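Local coordinates for aspartate--tRNA(Asp/Asn) ligase (PDB 1WYD), which charges tRNA(Asp) and, with relaxed specificity, probably also tRNA(Asn) with L-aspartate that it first activates with ATP, at residues E243-L246 with H247-K251; E282-E285 with I286-S289; D321-S324 with D325-P328. All coordinates share one frame; numbering follows the deposited sequence.

All three contacts are local, two along helices and one round a loop turn, and all belong to the class II synthetase part of the chain. Contact 1 is a buried stretch of helix 235-256 whose centre stands about 30 Å from that of contact 2 and 27 Å from that of contact 3. Contacts 2 and 3 are closer, with centres about 17 Å apart and nearest atoms about 7 Å apart, without touching. Measured side chain to side chain, Arg-327 in contact 3 is about 4 Å from Ser-355 and Ile-249 in contact 1 about 7 Å from Leu-401, both predicted active-site residues; contact 2 lies away from the predicted substrate and metal sites.

Contact 1. Residues E243-L246 with H247-K251; sequences EKIL and HNIVK
Leu-246 grips the next turn of helix 235-256 mainly through its carbonyl: the amide N of Val-250 lies 2.9 Å from Leu-246 O, and the N-H...O angle of 174° makes this the straightest of the four bonds between the segments. The methyl CG2 of Val-250 sits 3.4 Å from Leu-246 O. The leucine side chain meets this turn more loosely, Leu-246 CD2 lying 4.4 Å from Ile-249 CD1, and packs instead on Leu-404 of helix 401-409 and Met-399 of strand 394-400. His-247 leans back on the preceding turn, with His-247 N bonded to Glu-243 O at 3.0 Å and CB 3.3 Å from that oxygen. Because its CG is anti to the backbone N (chi1 -175°), the imidazole leads away, and ND1 makes a weak hydrogen bond to Val-271 O. Ile-249 provides the apolar part. Its N is bonded to Ile-245 O at 2.9 Å, and CG1, held beside the backbone N (chi1 -73°), turns back so that Ile-249 CD1 touches Ile-245 CG2 at 3.7 Å. The two isoleucines run alongside each other with their ends in the same direction; Ile-245 continues onto Phe-144 of helix 128-150, and Ile-249 onto Leu-408. Asn-248 gives ND2 to Glu-146 OE2 and Ala-143 O, while OE2 of buried Glu-243 is bonded to Ile-275 N. The four carbonyls bonded here are met by the helix's own amides, consistent with burying its aliphatic side chains against helices 128-150 and 401-409 and strand 394-400 at little polar cost.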
loop_
_atom_site.group_PDB
_atom_site.type_symbol
_atom_site.label_atom_id
_atom_site.label_comp_id
_atom_site.label_asym_id
_atom_site.label_seq_id
_atom_site.Cartn_x
_atom_site.Cartn_y
_atom_site.Cartn_z
ATOM N N GLU B 243 -6.116 11.736 15.517
ATOM C CA GLU B 243 -7.025 12.884 15.462
ATOM C C GLU B 243 -6.708 13.752 14.244
ATOM O O GLU B 243 -7.577 14.043 13.420
ATOM C CB GLU B 243 -6.926 13.719 16.764
ATOM C CG GLU B 243 -7.684 13.157 17.979
ATOM C CD GLU B 243 -7.591 14.024 19.254
ATOM O OE1 GLU B 243 -6.631 14.835 19.409
ATOM O OE2 GLU B 243 -8.490 13.891 20.125
ATOM N N LYS B 244 -5.454 14.138 14.104
ATOM C CA LYS B 244 -5.073 14.987 12.986
ATOM C C LYS B 244 -5.222 14.308 11.622
ATOM O O LYS B 244 -5.608 14.948 10.638
ATOM C CB LYS B 244 -3.644 15.509 13.184
ATOM C CG LYS B 244 -3.539 16.554 14.315
ATOM C CD LYS B 244 -2.135 16.575 15.003
ATOM C CE LYS B 244 -1.136 17.488 14.280
ATOM N NZ LYS B 244 0.080 17.789 15.143
ATOM N N ILE B 245 -4.876 13.016 11.579
ATOM C CA ILE B 245 -5.071 12.149 10.413
ATOM C C ILE B 245 -6.549 12.130 9.989
ATOM O O ILE B 245 -6.890 12.461 8.861
ATOM C CB ILE B 245 -4.566 10.702 10.753
ATOM C CG1 ILE B 245 -3.032 10.669 10.874
ATOM C CG2 ILE B 245 -5.090 9.656 9.721
ATOM C CD1 ILE B 245 -2.499 9.289 11.120
ATOM N N LEU B 246 -7.414 11.761 10.923
ATOM C CA LEU B 246 -8.848 11.617 10.659
ATOM C C LEU B 246 -9.458 12.916 10.214
ATOM O O LEU B 246 -10.317 12.949 9.345
ATOM C CB LEU B 246 -9.567 11.169 11.914
ATOM C CG LEU B 246 -9.392 9.747 12.406
ATOM C CD1 LEU B 246 -10.335 9.543 13.569
ATOM C CD2 LEU B 246 -9.745 8.798 11.294
ATOM N N HIS B 247 -8.982 13.993 10.808
ATOM C CA HIS B 247 -9.404 15.322 10.446
ATOM C C HIS B 247 -9.009 15.626 9.011
ATOM O O HIS B 247 -9.808 16.174 8.232
ATOM C CB HIS B 247 -8.789 16.346 11.411
ATOM C CG HIS B 247 -9.275 17.735 11.187
ATOM N ND1 HIS B 247 -10.476 18.190 11.689
ATOM C CD2 HIS B 247 -8.763 18.746 10.456
ATOM C CE1 HIS B 247 -10.664 19.441 11.313
ATOM N NE2 HIS B 247 -9.643 19.797 10.555
ATOM N N ASN B 248 -7.791 15.281 8.627
ATOM C CA ASN B 248 -7.395 15.576 7.247
ATOM C C ASN B 248 -8.150 14.699 6.240
ATOM O O ASN B 248 -8.408 15.121 5.084
ATOM C CB ASN B 248 -5.887 15.444 7.102
ATOM C CG ASN B 248 -5.384 15.871 5.755
ATOM O OD1 ASN B 248 -5.570 17.023 5.358
ATOM N ND2 ASN B 248 -4.684 14.953 5.049
ATOM N N ILE B 249 -8.503 13.487 6.695
ATOM C CA ILE B 249 -9.272 12.537 5.922
ATOM C C ILE B 249 -10.658 13.108 5.644
ATOM O O ILE B 249 -11.012 13.328 4.504
ATOM C CB ILE B 249 -9.333 11.116 6.629
ATOM C CG1 ILE B 249 -7.985 10.415 6.516
ATOM C CG2 ILE B 249 -10.354 10.241 5.965
ATOM C CD1 ILE B 249 -7.880 9.157 7.287
ATOM N N VAL B 250 -11.445 13.355 6.679
ATOM C CA VAL B 250 -12.794 13.877 6.452
ATOM C C VAL B 250 -12.782 15.211 5.690
ATOM O O VAL B 250 -13.611 15.440 4.775
ATOM C CB VAL B 250 -13.598 13.974 7.744
ATOM C CG1 VAL B 250 -13.665 12.590 8.448
ATOM C CG2 VAL B 250 -12.978 14.965 8.664
ATOM N N LYS B 251 -11.795 16.052 5.997
ATOM C CA LYS B 251 -11.627 17.303 5.253
ATOM C C LYS B 251 -11.367 17.059 3.766
ATOM O O LYS B 251 -11.909 17.759 2.916
ATOM C CB LYS B 251 -10.501 18.152 5.858
ATOM C CG LYS B 251 -10.455 19.600 5.381
ATOM C CD LYS B 251 -9.141 20.268 5.813
ATOM C CE LYS B 251 -9.162 21.785 5.558
ATOM N NZ LYS B 251 -7.876 22.236 4.922
#

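Contact 2. Residues E282-E285 with I286-S289; sequences EAIE and ILRS
Glu-285 and Arg-288, three residues apart on helix 280-289, form the one charged pair of this contact. Glu-285 OE1 lies 3.6 Å from Arg-288 NH1, a salt bridge at the long end of the range, and 3.5 Å from Arg-288 CD. Both carboxylate oxygens approach the guanidinium at its edge, although the two planes are turned 34° from each other. The glutamate chain is folded at chi2 (-53°) and the arginine chain bends at chi3, and these bends bring the carboxylate beside the guanidinium, the two side chains running alongside each other. Arg-288 also touches a crystal neighbour, and the long separation suggests a modest attraction rather than a tight clamp.

The apolar contacts are sparse between the segments. Ile-284 CD1 is 4.4 Å from Leu-287 CD1, and Ile-284 CG2 meets the methylene CD of Arg-288 at 4.2 Å, where the two chains cross at a slant. The aliphatic side chains also pack outside the two segments: Ile-284 and Leu-287 both reach Ile-294, while Ala-283 and Ile-286 rest on Leu-308 of helix 302-312.

Hydrogen bonds make up the rest. Four consecutive amides, from Ile-286 to Ser-289, each return to the carbonyl four residues earlier; Arg-288 N to Ile-284 O measures 2.9 Å with an N-H...O angle of 170°, and Leu-287 N to Ala-283 O is 3.1 Å. Near the last residues a side-chain-to-backbone bond is added, Ser-289 OG donating to Ile-286 O at 3.2 Å from above the carbonyl plane. Charged residues on one flank and aliphatic ones against helix 302-312 make this an amphipathic surface helix of the class II synthetase domain, just after strand 276-279, outermost in the large sheet within this chain.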
loop_
_atom_site.group_PDB
_atom_site.type_symbol
_atom_site.label_atom_id
_atom_site.label_comp_id
_atom_site.label_asym_id
_atom_site.label_seq_id
_atom_site.Cartn_x
_atom_site.Cartn_y
_atom_site.Cartn_z
ATOM N N GLU B 282 -15.560 4.091 33.321
ATOM C CA GLU B 282 -16.727 4.938 33.196
ATOM C C GLU B 282 -17.766 4.349 32.234
ATOM O O GLU B 282 -18.977 4.459 32.477
ATOM C CB GLU B 282 -16.246 6.262 32.637
ATOM C CG GLU B 282 -16.870 7.526 33.171
ATOM C CD GLU B 282 -16.312 8.705 32.400
ATOM O OE1 GLU B 282 -15.050 8.796 32.283
ATOM O OE2 GLU B 282 -17.127 9.512 31.874
ATOM N N ALA B 283 -17.295 3.752 31.134
ATOM C CA ALA B 283 -18.176 3.070 30.184
ATOM C C ALA B 283 -18.894 1.948 30.898
ATOM O O ALA B 283 -20.092 1.754 30.731
ATOM C CB ALA B 283 -17.390 2.520 29.001
ATOM N N ILE B 284 -18.153 1.207 31.707
ATOM C CA ILE B 284 -18.755 0.136 32.471
ATOM C C ILE B 284 -19.861 0.662 33.404
ATOM O O ILE B 284 -20.927 0.042 33.507
ATOM C CB ILE B 284 -17.681 -0.637 33.242
ATOM C CG1 ILE B 284 -16.923 -1.576 32.289
ATOM C CG2 ILE B 284 -18.307 -1.406 34.441
ATOM C CD1 ILE B 284 -17.795 -2.292 31.288
ATOM N N GLU B 285 -19.612 1.802 34.057
ATOM C CA GLU B 285 -20.615 2.384 34.952
ATOM C C GLU B 285 -21.864 2.910 34.213
ATOM O O GLU B 285 -22.985 2.744 34.703
ATOM C CB GLU B 285 -20.026 3.449 35.922
ATOM C CG GLU B 285 -19.305 2.893 37.160
ATOM C CD GLU B 285 -20.133 1.886 37.984
ATOM O OE1 GLU B 285 -19.778 0.676 37.985
ATOM O OE2 GLU B 285 -21.135 2.298 38.644
ATOM N N ILE B 286 -21.689 3.520 33.041
ATOM C CA ILE B 286 -22.846 3.979 32.273
ATOM C C ILE B 286 -23.715 2.782 31.965
ATOM O O ILE B 286 -24.944 2.843 32.078
ATOM C CB ILE B 286 -22.447 4.726 30.976
ATOM C CG1 ILE B 286 -22.056 6.177 31.294
ATOM C CG2 ILE B 286 -23.604 4.674 29.939
ATOM C CD1 ILE B 286 -21.008 6.759 30.361
ATOM N N LEU B 287 -23.072 1.671 31.617
ATOM C CA LEU B 287 -23.819 0.474 31.271
ATOM C C LEU B 287 -24.559 -0.082 32.472
ATOM O O LEU B 287 -25.779 -0.286 32.419
ATOM C CB LEU B 287 -22.927 -0.565 30.599
ATOM C CG LEU B 287 -22.459 -0.086 29.213
ATOM C CD1 LEU B 287 -21.192 -0.795 28.843
ATOM C CD2 LEU B 287 -23.534 -0.226 28.123
ATOM N N ARG B 288 -23.823 -0.291 33.558
ATOM C CA ARG B 288 -24.377 -0.829 34.789
ATOM C C ARG B 288 -25.592 -0.035 35.280
ATOM O O ARG B 288 -26.596 -0.613 35.695
ATOM C CB ARG B 288 -23.304 -0.842 35.867
ATOM C CG ARG B 288 -22.445 -2.047 35.802
ATOM C CD ARG B 288 -21.502 -2.189 36.977
ATOM N NE ARG B 288 -22.162 -2.973 38.017
ATOM C CZ ARG B 288 -22.616 -2.473 39.156
ATOM N NH1 ARG B 288 -22.481 -1.165 39.460
ATOM N NH2 ARG B 288 -23.205 -3.289 40.007
ATOM N N SER B 289 -25.469 1.286 35.207
ATOM C CA SER B 289 -26.466 2.202 35.706
ATOM C C SER B 289 -27.722 2.243 34.831
ATOM O O SER B 289 -28.736 2.800 35.232
ATOM C CB SER B 289 -25.850 3.598 35.817
ATOM O OG SER B 289 -26.118 4.309 34.637
#

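Contact 3. Residues D321-S324 with D325-P328; sequences DWPS and DARP
Asp-325 turns its carboxylate back over the residues before it, Asp-325 OD1 lying 3.9 Å from Pro-323 CB; its other oxygen, OD2, has a long, weak ion pair with Lys-372. Ala-326 follows, and its amide closes the turn: Ala-326 N is bonded to Pro-323 O at 3.0 Å, the donor standing well above the carbonyl plane, 56° out of it. Ala-326 CB lies 4.3 Å from Pro-323 CG, a light apolar touch. The amide of Arg-327 repeats the pattern one residue on, Arg-327 N making a weak bond to Ser-324 O at 3.3 Å.

Two successive i to i+3 bonds of this kind define a short 3-10 turn. It sits in the loop joining strands 316-320 and 343-348, antiparallel neighbours in the large sheet of the class II synthetase domain, and Ser-324 OG fastens it to Pro-338 O.

The side chain of Arg-327, bent at chi2 and chi3, doubles back until its guanidinium lies on one face of the Trp-322 indole. Arg-327 CZ is 4.0 Å from the centroid of the Trp-322 five-membered ring and only 17° off its normal, a cation-pi contact over the face; the planes are 25° apart. Arg-327 NH2 lies over the indole face, offset toward the rim, and forms a salt bridge with Asp-345 OD1, while Trp-322 NE1 bonds Ile-319 O. With a serine in place of Trp-322, the guanidinium would probably lose the flat surface that limits its tilt, and Ile-319 O would be left without the indole N-H. The arginine side chain comes about 4 Å from that of Ser-355, predicted to bind L-aspartate and magnesium, and next in sequence Pro-328 touches Glu-167, also predicted to bind L-aspartate.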
loop_
_atom_site.group_PDB
_atom_site.type_symbol
_atom_site.label_atom_id
_atom_site.label_comp_id
_atom_site.label_asym_id
_atom_site.label_seq_id
_atom_site.Cartn_x
_atom_site.Cartn_y
_atom_site.Cartn_z
ATOM N N ASP B 321 -7.825 3.381 28.325
ATOM C CA ASP B 321 -7.503 2.743 29.586
ATOM C C ASP B 321 -8.280 1.420 29.860
ATOM O O ASP B 321 -8.856 1.253 30.941
ATOM C CB ASP B 321 -7.629 3.755 30.763
ATOM C CG ASP B 321 -6.705 4.989 30.599
ATOM O OD1 ASP B 321 -6.859 5.990 31.327
ATOM O OD2 ASP B 321 -5.777 5.049 29.773
ATOM N N TRP B 322 -8.261 0.470 28.916
ATOM C CA TRP B 322 -8.844 -0.877 29.169
ATOM C C TRP B 322 -8.112 -1.716 30.270
ATOM O O TRP B 322 -6.960 -1.422 30.610
ATOM C CB TRP B 322 -8.925 -1.687 27.854
ATOM C CG TRP B 322 -9.866 -1.097 26.822
ATOM C CD1 TRP B 322 -9.658 0.019 26.084
ATOM C CD2 TRP B 322 -11.154 -1.604 26.427
ATOM N NE1 TRP B 322 -10.730 0.252 25.258
ATOM C CE2 TRP B 322 -11.668 -0.724 25.451
ATOM C CE3 TRP B 322 -11.932 -2.714 26.808
ATOM C CZ2 TRP B 322 -12.912 -0.914 24.834
ATOM C CZ3 TRP B 322 -13.174 -2.907 26.199
ATOM C CH2 TRP B 322 -13.652 -2.004 25.214
ATOM N N PRO B 323 -8.758 -2.753 30.832
ATOM C CA PRO B 323 -8.036 -3.721 31.683
ATOM C C PRO B 323 -6.889 -4.421 30.963
ATOM O O PRO B 323 -7.048 -4.866 29.813
ATOM C CB PRO B 323 -9.104 -4.750 32.069
ATOM C CG PRO B 323 -10.282 -4.457 31.207
ATOM C CD PRO B 323 -10.196 -3.054 30.765
ATOM N N SER B 324 -5.753 -4.503 31.649
ATOM C CA SER B 324 -4.541 -5.115 31.129
ATOM C C SER B 324 -4.812 -6.541 30.745
ATOM O O SER B 324 -4.217 -7.080 29.830
ATOM C CB SER B 324 -3.452 -5.107 32.201
ATOM O OG SER B 324 -3.328 -3.813 32.767
ATOM N N ASP B 325 -5.745 -7.144 31.458
ATOM C CA ASP B 325 -6.033 -8.557 31.337
ATOM C C ASP B 325 -6.763 -8.871 30.021
ATOM O O ASP B 325 -6.828 -10.023 29.612
ATOM C CB ASP B 325 -6.818 -8.986 32.597
ATOM C CG ASP B 325 -6.322 -8.235 33.892
ATOM O OD1 ASP B 325 -6.503 -6.972 34.026
ATOM O OD2 ASP B 325 -5.718 -8.841 34.819
ATOM N N ALA B 326 -7.283 -7.838 29.356
ATOM C CA ALA B 326 -8.000 -7.987 28.087
ATOM C C ALA B 326 -7.224 -7.457 26.846
ATOM O O ALA B 326 -7.779 -7.342 25.767
ATOM C CB ALA B 326 -9.363 -7.304 28.183
ATOM N N ARG B 327 -5.951 -7.131 27.021
ATOM C CA ARG B 327 -5.151 -6.520 25.966
ATOM C C ARG B 327 -3.883 -7.353 25.812
ATOM O O ARG B 327 -3.511 -8.029 26.748
ATOM C CB ARG B 327 -4.827 -5.074 26.336
ATOM C CG ARG B 327 -6.070 -4.170 26.358
ATOM C CD ARG B 327 -6.180 -3.344 25.112
ATOM N NE ARG B 327 -7.541 -3.154 24.664
ATOM C CZ ARG B 327 -7.890 -2.372 23.646
ATOM N NH1 ARG B 327 -6.978 -1.721 22.924
ATOM N NH2 ARG B 327 -9.172 -2.260 23.350
ATOM N N PRO B 328 -3.241 -7.343 24.636
ATOM C CA PRO B 328 -2.032 -8.146 24.409
ATOM C C PRO B 328 -0.926 -7.980 25.448
ATOM O O PRO B 328 -0.904 -7.010 26.205
ATOM C CB PRO B 328 -1.565 -7.652 23.049
ATOM C CG PRO B 328 -2.833 -7.371 22.359
ATOM C CD PRO B 328 -3.647 -6.639 23.407
#